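Local coordinates for acyl-coenzyme A oxidase (Caenorhabditis elegans, PDB 5K3H), which catalyses the FAD-dependent desaturation of acyl-CoA thioesters to (2E)-enoyl-CoAs, the first step of peroxisomal beta-oxidation, passing electrons to oxygen to give hydrogen peroxide, at the interface of chains A and B. Coordinates in Å, arbitrary orientation; residue numbers count along the deposited sequence, not the author numbering. Chains: chain A/B, Acyl-coenzyme A oxidase.

Contact 1: the interface of chains A and B. Residues chain A 505, 509, 529-530, 533, 581, 584; chain B 576, 594, 597, 600-601.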
ATOM      1  N   LYS A 505      21.607 -10.970  21.056  1.00 21.43           N
ATOM      2  CA  LYS A 505      21.356  -9.748  21.807  1.00 22.09           C
ATOM      3  C   LYS A 505      19.904  -9.682  22.276  1.00 19.90           C
ATOM      4  O   LYS A 505      19.625  -9.417  23.456  1.00 19.07           O
ATOM      5  CB  LYS A 505      21.724  -8.537  20.954  1.00 24.91           C
ATOM      6  CG  LYS A 505      21.498  -7.210  21.629  1.00 28.06           C
ATOM      7  CD  LYS A 505      21.734  -6.063  20.658  1.00 32.77           C
ATOM      8  CE  LYS A 505      21.494  -4.700  21.306  1.00 36.76           C
ATOM      9  NZ  LYS A 505      22.107  -3.593  20.521  1.00 39.31           N
ATOM     10  N   LYS A 509      18.442  -9.810  26.095  1.00 24.04           N
ATOM     11  CA  LYS A 509      17.507  -8.862  26.694  1.00 24.07           C
ATOM     12  C   LYS A 509      16.383  -9.606  27.397  1.00 24.25           C
ATOM     13  O   LYS A 509      16.051  -9.314  28.552  1.00 25.09           O
ATOM     14  CB  LYS A 509      16.918  -7.924  25.637  1.00 24.42           C
ATOM     15  CG  LYS A 509      15.823  -6.998  26.206  1.00 24.22           C
ATOM     16  CD  LYS A 509      15.179  -6.143  25.144  1.00 24.25           C
ATOM     17  CE  LYS A 509      14.194  -5.128  25.749  1.00 24.05           C
ATOM     18  NZ  LYS A 509      13.684  -4.180  24.706  1.00 23.62           N
ATOM     19  N   VAL A 529       9.802  -6.644  19.931  1.00 19.89           N
ATOM     20  CA  VAL A 529      10.239  -5.966  18.714  1.00 19.89           C
ATOM     21  C   VAL A 529      11.681  -6.345  18.376  1.00 20.00           C
ATOM     22  O   VAL A 529      12.011  -6.613  17.215  1.00 20.27           O
ATOM     23  CB  VAL A 529      10.038  -4.445  18.849  1.00 20.21           C
ATOM     24  CG1 VAL A 529      10.685  -3.716  17.690  1.00 20.56           C
ATOM     25  CG2 VAL A 529       8.542  -4.109  18.890  1.00 20.54           C
ATOM     26  N   GLU A 530      12.563  -6.386  19.385  1.00 21.04           N
ATOM     27  CA  GLU A 530      13.944  -6.821  19.165  1.00 21.93           C
ATOM     28  C   GLU A 530      13.999  -8.274  18.714  1.00 22.16           C
ATOM     29  O   GLU A 530      14.824  -8.637  17.868  1.00 22.07           O
ATOM     30  CB  GLU A 530      14.757  -6.617  20.438  1.00 23.01           C
ATOM     31  CG  GLU A 530      14.951  -5.159  20.811  1.00 24.07           C
ATOM     32  CD  GLU A 530      15.902  -4.437  19.861  1.00 25.01           C
ATOM     33  OE1 GLU A 530      16.977  -5.000  19.555  1.00 25.00           O
ATOM     34  OE2 GLU A 530      15.583  -3.317  19.409  1.00 25.38           O
ATOM     35  N   ARG A 533      13.050  -8.335  14.936  1.00 19.87           N
ATOM     36  CA  ARG A 533      14.203  -7.939  14.143  1.00 20.45           C
ATOM     37  C   ARG A 533      15.131  -9.128  13.944  1.00 19.06           C
ATOM     38  O   ARG A 533      15.629  -9.358  12.831  1.00 18.51           O
ATOM     39  CB  ARG A 533      14.921  -6.764  14.819  1.00 23.45           C
ATOM     40  CG  ARG A 533      14.141  -5.441  14.729  1.00 25.09           C
ATOM     41  CD  ARG A 533      14.740  -4.272  15.556  1.00 28.59           C
ATOM     42  NE  ARG A 533      13.976  -3.028  15.346  1.00 31.54           N
ATOM     43  CZ  ARG A 533      13.884  -2.034  16.236  1.00 36.75           C
ATOM     44  NH1 ARG A 533      14.491  -2.121  17.407  1.00 43.35           N
ATOM     45  NH2 ARG A 533      13.159  -0.957  15.976  1.00 42.19           N
ATOM     46  N   TYR A 581      23.104  -2.753  11.586  1.00 26.86           N
ATOM     47  CA  TYR A 581      23.589  -3.879  12.360  1.00 27.63           C
ATOM     48  C   TYR A 581      25.040  -4.179  12.046  1.00 28.07           C
ATOM     49  O   TYR A 581      25.790  -4.577  12.939  1.00 30.16           O
ATOM     50  CB  TYR A 581      22.709  -5.094  12.116  1.00 27.67           C
ATOM     51  CG  TYR A 581      21.258  -4.813  12.444  1.00 27.44           C
ATOM     52  CD1 TYR A 581      20.823  -4.758  13.766  1.00 27.98           C
ATOM     53  CD2 TYR A 581      20.323  -4.619  11.437  1.00 26.72           C
ATOM     54  CE1 TYR A 581      19.498  -4.512  14.076  1.00 27.39           C
ATOM     55  CE2 TYR A 581      18.989  -4.372  11.736  1.00 26.82           C
ATOM     56  CZ  TYR A 581      18.585  -4.315  13.054  1.00 27.41           C
ATOM     57  OH  TYR A 581      17.262  -4.070  13.350  1.00 27.04           O
ATOM     58  N   GLU A 584      27.402  -1.446  13.862  1.00 28.97           N
ATOM     59  CA  GLU A 584      27.237  -1.170  15.290  1.00 30.81           C
ATOM     60  C   GLU A 584      28.411  -1.661  16.138  1.00 29.19           C
ATOM     61  O   GLU A 584      28.804  -0.991  17.101  1.00 27.04           O
ATOM     62  CB  GLU A 584      25.941  -1.790  15.800  1.00 34.54           C
ATOM     63  CG  GLU A 584      25.093  -0.795  16.549  1.00 38.09           C
ATOM     64  CD  GLU A 584      23.892  -1.446  17.168  1.00 42.68           C
ATOM     65  OE1 GLU A 584      23.286  -2.334  16.497  1.00 40.56           O
ATOM     66  OE2 GLU A 584      23.541  -1.038  18.309  1.00 43.36           O
TER
ATOM     67  N   LEU B 576      16.363   6.181  15.332  1.00 19.59           N
ATOM     68  CA  LEU B 576      16.642   4.770  15.082  1.00 21.06           C
ATOM     69  C   LEU B 576      16.452   4.437  13.612  1.00 20.69           C
ATOM     70  O   LEU B 576      17.197   3.622  13.059  1.00 21.43           O
ATOM     71  CB  LEU B 576      15.758   3.889  15.964  1.00 23.38           C
ATOM     72  CG  LEU B 576      16.217   2.465  16.330  1.00 26.36           C
ATOM     73  CD1 LEU B 576      17.572   2.420  17.034  1.00 27.64           C
ATOM     74  CD2 LEU B 576      15.164   1.809  17.204  1.00 26.40           C
ATOM     75  N   ASP B 594      21.789   1.981  21.750  1.00 25.20           N
ATOM     76  CA  ASP B 594      21.029   1.194  22.716  1.00 25.71           C
ATOM     77  C   ASP B 594      20.206   2.084  23.639  1.00 24.48           C
ATOM     78  O   ASP B 594      19.105   1.710  24.048  1.00 25.37           O
ATOM     79  CB  ASP B 594      21.981   0.316  23.525  1.00 27.53           C
ATOM     80  CG  ASP B 594      22.529  -0.856  22.716  1.00 28.82           C
ATOM     81  OD1 ASP B 594      21.898  -1.228  21.684  1.00 28.09           O
ATOM     82  OD2 ASP B 594      23.584  -1.409  23.126  1.00 33.77           O
ATOM     83  N   ARG B 597      17.088   2.973  21.651  1.00 20.29           N
ATOM     84  CA  ARG B 597      16.129   1.866  21.645  1.00 21.93           C
ATOM     85  C   ARG B 597      15.355   1.775  22.953  1.00 22.15           C
ATOM     86  O   ARG B 597      14.141   1.556  22.951  1.00 21.90           O
ATOM     87  CB  ARG B 597      16.846   0.544  21.383  1.00 22.71           C
ATOM     88  CG  ARG B 597      17.468   0.434  20.035  1.00 23.48           C
ATOM     89  CD  ARG B 597      18.228  -0.870  19.893  1.00 24.33           C
ATOM     90  NE  ARG B 597      18.771  -1.022  18.547  1.00 25.55           N
ATOM     91  CZ  ARG B 597      20.068  -1.081  18.248  1.00 26.70           C
ATOM     92  NH1 ARG B 597      20.985  -1.015  19.214  1.00 28.98           N
ATOM     93  NH2 ARG B 597      20.446  -1.232  16.975  1.00 27.23           N
ATOM     94  N   LEU B 600      12.918   4.452  23.071  1.00 19.81           N
ATOM     95  CA  LEU B 600      11.817   4.125  22.180  1.00 20.08           C
ATOM     96  C   LEU B 600      10.810   3.226  22.885  1.00 18.90           C
ATOM     97  O   LEU B 600       9.605   3.523  22.913  1.00 19.36           O
ATOM     98  CB  LEU B 600      12.348   3.483  20.890  1.00 20.01           C
ATOM     99  CG  LEU B 600      11.329   2.790  19.977  1.00 21.43           C
ATOM    100  CD1 LEU B 600      10.253   3.745  19.511  1.00 21.90           C
ATOM    101  CD2 LEU B 600      12.042   2.204  18.765  1.00 21.56           C
ATOM    102  N   TYR B 601      11.288   2.115  23.459  1.00 21.13           N
ATOM    103  CA  TYR B 601      10.392   1.202  24.157  1.00 19.96           C
ATOM    104  C   TYR B 601       9.776   1.842  25.402  1.00 20.02           C
ATOM    105  O   TYR B 601       8.607   1.573  25.714  1.00 20.15           O
ATOM    106  CB  TYR B 601      11.147  -0.082  24.480  1.00 19.41           C
ATOM    107  CG  TYR B 601      11.681  -0.705  23.211  1.00 19.53           C
ATOM    108  CD1 TYR B 601      10.865  -0.821  22.096  1.00 19.65           C
ATOM    109  CD2 TYR B 601      12.986  -1.168  23.118  1.00 19.17           C
ATOM    110  CE1 TYR B 601      11.334  -1.370  20.908  1.00 19.60           C
ATOM    111  CE2 TYR B 601      13.470  -1.720  21.935  1.00 19.17           C
ATOM    112  CZ  TYR B 601      12.631  -1.814  20.836  1.00 19.55           C
ATOM    113  OH  TYR B 601      13.059  -2.355  19.664  1.00 19.84           O
TER
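OD1 of the B:Asp594 carboxylate is gripped from both subunits. The ammonium NZ of A:Lys505 reaches it tip to tip at 2.6 Å, on the syn side and close to the carboxylate plane, at the end of a fully extended chain whose CG lies anti to the backbone N (chi1 180°). From its own chain, B:Arg597 NH1 bonds the same oxygen, in the guanidinium plane. That guanidinium also takes A:Glu584 end-on. NH1 binds OE2 at 2.7 Å in a nearly straight bond (170° at H), whereas NH2 meets OE1 at 3.1 Å from above the carboxylate plane; the carboxylate and guanidinium planes are 44° apart. Acids and bases thus alternate, which probably offsets the 3.1 Å approach of A:Lys505 NZ to B:Arg597 NH1. An alanine in place of B:Arg597 would probably leave A:Glu584 without its mate across the interface, held more loosely by A:Lys505, and take a donor from B:Asp594 OD1.

A second polar group centres on the B:Tyr601 hydroxyl, whose OH donates to A:Glu530 OE2 at 2.7 Å; this oxygen accepts through its anti lone pair and lies at the ring edge, in plane. A:Arg533 NH1 salt-bridges the same carboxylate oxygen and hydrogen-bonds B:Tyr601 OH at 2.7 Å, so the hydroxyl can accept from the arginine while donating to the glutamate. A:Val529 CG1 covers one face of the A:Arg533 guanidinium, 3.9 Å above its plane. Because A:Arg533 belongs to the ATP site shared between subunits, this network may help to position it. Helix 590-616 of chain B supplies B:Asp594, B:Arg597 and B:Tyr601, which face helices 488-515, 528-553 and 579-584 of chain A in the homodimer.

Contact 2: the interface of chains A and B. Residues chain A 438, 525-529, 532; chain B 337-339, 342.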
ATOM      1  N   MET A 438       2.707 -10.864  12.533  1.00 49.28           N
ATOM      2  CA  MET A 438       3.414 -10.848  13.813  1.00 44.58           C
ATOM      3  C   MET A 438       3.402 -12.211  14.499  1.00 41.12           C
ATOM      4  O   MET A 438       4.352 -12.540  15.230  1.00 38.29           O
ATOM      5  CB  MET A 438       2.800  -9.791  14.731  1.00 44.72           C
ATOM      6  CG  MET A 438       3.019  -8.357  14.266  1.00 42.99           C
ATOM      7  SD  MET A 438       4.762  -7.888  14.089  1.00 43.62           S
ATOM      8  CE  MET A 438       4.637  -6.203  13.458  1.00 39.56           C
ATOM      9  N   ASN A 525       7.283  -9.932  26.031  1.00 22.17           N
ATOM     10  CA  ASN A 525       6.594  -8.815  25.388  1.00 22.12           C
ATOM     11  C   ASN A 525       7.478  -7.578  25.343  1.00 22.22           C
ATOM     12  O   ASN A 525       7.520  -6.868  24.327  1.00 21.65           O
ATOM     13  CB  ASN A 525       5.270  -8.532  26.106  1.00 21.95           C
ATOM     14  CG  ASN A 525       4.418  -7.467  25.400  1.00 21.89           C
ATOM     15  OD1 ASN A 525       4.474  -7.301  24.175  1.00 21.44           O
ATOM     16  ND2 ASN A 525       3.580  -6.783  26.168  1.00 22.14           N
ATOM     17  N   LYS A 526       8.196  -7.305  26.435  1.00 22.19           N
ATOM     18  CA  LYS A 526       9.108  -6.169  26.485  1.00 22.88           C
ATOM     19  C   LYS A 526      10.291  -6.336  25.545  1.00 22.39           C
ATOM     20  O   LYS A 526      11.043  -5.375  25.344  1.00 21.62           O
ATOM     21  CB  LYS A 526       9.609  -5.958  27.918  1.00 23.86           C
ATOM     22  CG  LYS A 526       8.553  -5.402  28.848  1.00 25.16           C
ATOM     23  CD  LYS A 526       9.119  -5.016  30.186  1.00 26.75           C
ATOM     24  CE  LYS A 526       8.041  -4.376  31.045  1.00 29.04           C
ATOM     25  NZ  LYS A 526       8.568  -3.931  32.363  1.00 31.60           N
ATOM     26  N   SER A 527      10.503  -7.538  25.014  1.00 23.02           N
ATOM     27  CA  SER A 527      11.589  -7.822  24.086  1.00 22.87           C
ATOM     28  C   SER A 527      11.115  -8.088  22.661  1.00 22.36           C
ATOM     29  O   SER A 527      11.956  -8.304  21.777  1.00 21.38           O
ATOM     30  CB  SER A 527      12.388  -9.032  24.582  1.00 22.60           C
ATOM     31  OG  SER A 527      12.824  -8.814  25.906  1.00 22.10           O
ATOM     32  N   SER A 528       9.796  -8.045  22.409  1.00 20.38           N
ATOM     33  CA  SER A 528       9.244  -8.679  21.211  1.00 21.08           C
ATOM     34  C   SER A 528       9.645  -7.968  19.917  1.00 20.58           C
ATOM     35  O   SER A 528       9.826  -8.629  18.888  1.00 20.40           O
ATOM     36  CB  SER A 528       7.726  -8.763  21.318  1.00 21.78           C
ATOM     37  OG  SER A 528       7.160  -7.509  21.654  1.00 24.01           O
ATOM     38  N   VAL A 529       9.802  -6.644  19.931  1.00 19.89           N
ATOM     39  CA  VAL A 529      10.239  -5.966  18.714  1.00 19.89           C
ATOM     40  C   VAL A 529      11.681  -6.345  18.376  1.00 20.00           C
ATOM     41  O   VAL A 529      12.011  -6.613  17.215  1.00 20.27           O
ATOM     42  CB  VAL A 529      10.038  -4.445  18.849  1.00 20.21           C
ATOM     43  CG1 VAL A 529      10.685  -3.716  17.690  1.00 20.56           C
ATOM     44  CG2 VAL A 529       8.542  -4.109  18.890  1.00 20.54           C
ATOM     45  N   ASN A 532      11.704  -9.804  16.891  1.00 22.20           N
ATOM     46  CA  ASN A 532      11.228  -9.832  15.508  1.00 22.76           C
ATOM     47  C   ASN A 532      12.292  -9.357  14.539  1.00 22.35           C
ATOM     48  O   ASN A 532      12.405  -9.877  13.421  1.00 22.21           O
ATOM     49  CB  ASN A 532       9.975  -8.970  15.366  1.00 23.20           C
ATOM     50  CG  ASN A 532       8.724  -9.720  15.707  1.00 23.64           C
ATOM     51  OD1 ASN A 532       8.783 -10.914  15.951  1.00 25.76           O
ATOM     52  ND2 ASN A 532       7.579  -9.036  15.732  1.00 23.92           N
TER
ATOM     53  N   TYR B 337       0.285  -5.302  23.266  1.00 18.66           N
ATOM     54  CA  TYR B 337       1.518  -5.844  22.718  1.00 17.92           C
ATOM     55  C   TYR B 337       2.478  -4.738  22.299  1.00 18.15           C
ATOM     56  O   TYR B 337       2.082  -3.795  21.602  1.00 18.44           O
ATOM     57  CB  TYR B 337       1.221  -6.727  21.505  1.00 17.44           C
ATOM     58  CG  TYR B 337       0.433  -7.976  21.823  1.00 16.87           C
ATOM     59  CD1 TYR B 337       0.940  -8.929  22.704  1.00 16.62           C
ATOM     60  CD2 TYR B 337      -0.819  -8.209  21.244  1.00 16.28           C
ATOM     61  CE1 TYR B 337       0.235 -10.086  23.023  1.00 16.21           C
ATOM     62  CE2 TYR B 337      -1.549  -9.380  21.561  1.00 16.25           C
ATOM     63  CZ  TYR B 337      -0.994 -10.307  22.452  1.00 15.88           C
ATOM     64  OH  TYR B 337      -1.678 -11.443  22.777  1.00 15.22           O
ATOM     65  N   GLN B 338       3.757  -4.868  22.701  1.00 19.52           N
ATOM     66  CA  GLN B 338       4.768  -3.900  22.282  1.00 19.34           C
ATOM     67  C   GLN B 338       4.814  -3.803  20.768  1.00 19.29           C
ATOM     68  O   GLN B 338       4.994  -2.724  20.187  1.00 19.51           O
ATOM     69  CB  GLN B 338       6.133  -4.309  22.815  1.00 19.72           C
ATOM     70  CG  GLN B 338       7.215  -3.269  22.539  1.00 19.73           C
ATOM     71  CD  GLN B 338       8.588  -3.766  22.895  1.00 19.69           C
ATOM     72  OE1 GLN B 338       9.119  -4.673  22.262  1.00 19.60           O
ATOM     73  NE2 GLN B 338       9.163  -3.193  23.943  1.00 19.76           N
ATOM     74  N   THR B 339       4.625  -4.938  20.125  1.00 19.80           N
ATOM     75  CA  THR B 339       4.634  -5.047  18.679  1.00 20.52           C
ATOM     76  C   THR B 339       3.524  -4.217  18.045  1.00 20.13           C
ATOM     77  O   THR B 339       3.738  -3.590  17.002  1.00 20.23           O
ATOM     78  CB  THR B 339       4.533  -6.546  18.367  1.00 21.05           C
ATOM     79  OG1 THR B 339       5.826  -7.058  17.972  1.00 22.71           O
ATOM     80  CG2 THR B 339       3.410  -6.885  17.416  1.00 21.13           C
ATOM     81  N   HIS B 342       4.331  -0.433  18.748  1.00 17.53           N
ATOM     82  CA  HIS B 342       5.422   0.010  17.897  1.00 17.98           C
ATOM     83  C   HIS B 342       4.942   0.340  16.493  1.00 18.90           C
ATOM     84  O   HIS B 342       5.542   1.187  15.811  1.00 19.59           O
ATOM     85  CB  HIS B 342       6.518  -1.061  17.866  1.00 17.70           C
ATOM     86  CG  HIS B 342       7.746  -0.669  17.093  1.00 17.52           C
ATOM     87  ND1 HIS B 342       8.080  -1.240  15.880  1.00 17.18           N
ATOM     88  CD2 HIS B 342       8.726   0.227  17.364  1.00 17.57           C
ATOM     89  CE1 HIS B 342       9.214  -0.715  15.442  1.00 17.01           C
ATOM     90  NE2 HIS B 342       9.623   0.182  16.319  1.00 17.42           N
TER
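B:Gln338, the first residue of helix 338-367, bonds chain A at the junction of helices 520-525 and 528-553, its backbone N to A:Asn525 and its side chain to A:Val529. The backbone N donates to the side-chain carbonyl OD1 of A:Asn525 at 2.9 Å, with 170° at H. The side chain runs out extended, CG anti to the backbone N (chi1 -174°), and its amide oxygen OE1 accepts from A:Val529 N at 3.1 Å, nearly along the C=O axis. This bond serves a first-turn amide of the chain A helix, so each helix start receives an acceptor from the opposite subunit. NE2 adds a weak bond to A:Lys526 O. A:Ser528 OG donates to A:Asn525 O, which ties the turn together.

The packed part lies alongside. A:Val529 CG2 touches B:His342 CB at 3.8 Å, while CG1 sits over the centre of the imidazole ring, 4.0 Å above its plane. B:His342 belongs to the shared FAD site and probably also to the ATP site, so this cover may help to fix its ring. Farther along, B:Thr339 buries 70 Å² against chain A, meeting A:Met438 tip to tip. By contrast, the A:Lys526 and B:Tyr337 margin is loose: they bury 16 and 10 Å², and the A:Lys526 side chain extends away from B:Gln338. At the snug end, the methyl CG2 of B:Thr339 rests 3.5 Å from CG of A:Met438.

The C-alpha centres of contact 1 and contact 2 lie about 11 Å apart, and A:Val529 belongs to both. Helix 528-553 of chain A spans the pair: its first two turns supply residues to both contacts. It therefore meets two separate elements of chain B, helix 590-616 and helix 338-367, in neighbouring patches. Charged groups dominate contact 1, whereas backbone capping and apolar packing dominate contact 2. Residues of the shared nucleotide sites occur in both, so dimer assembly could help to shape these sites, though the structure alone does not show coupling. Two-fold symmetry repeats the pair with the chains exchanged.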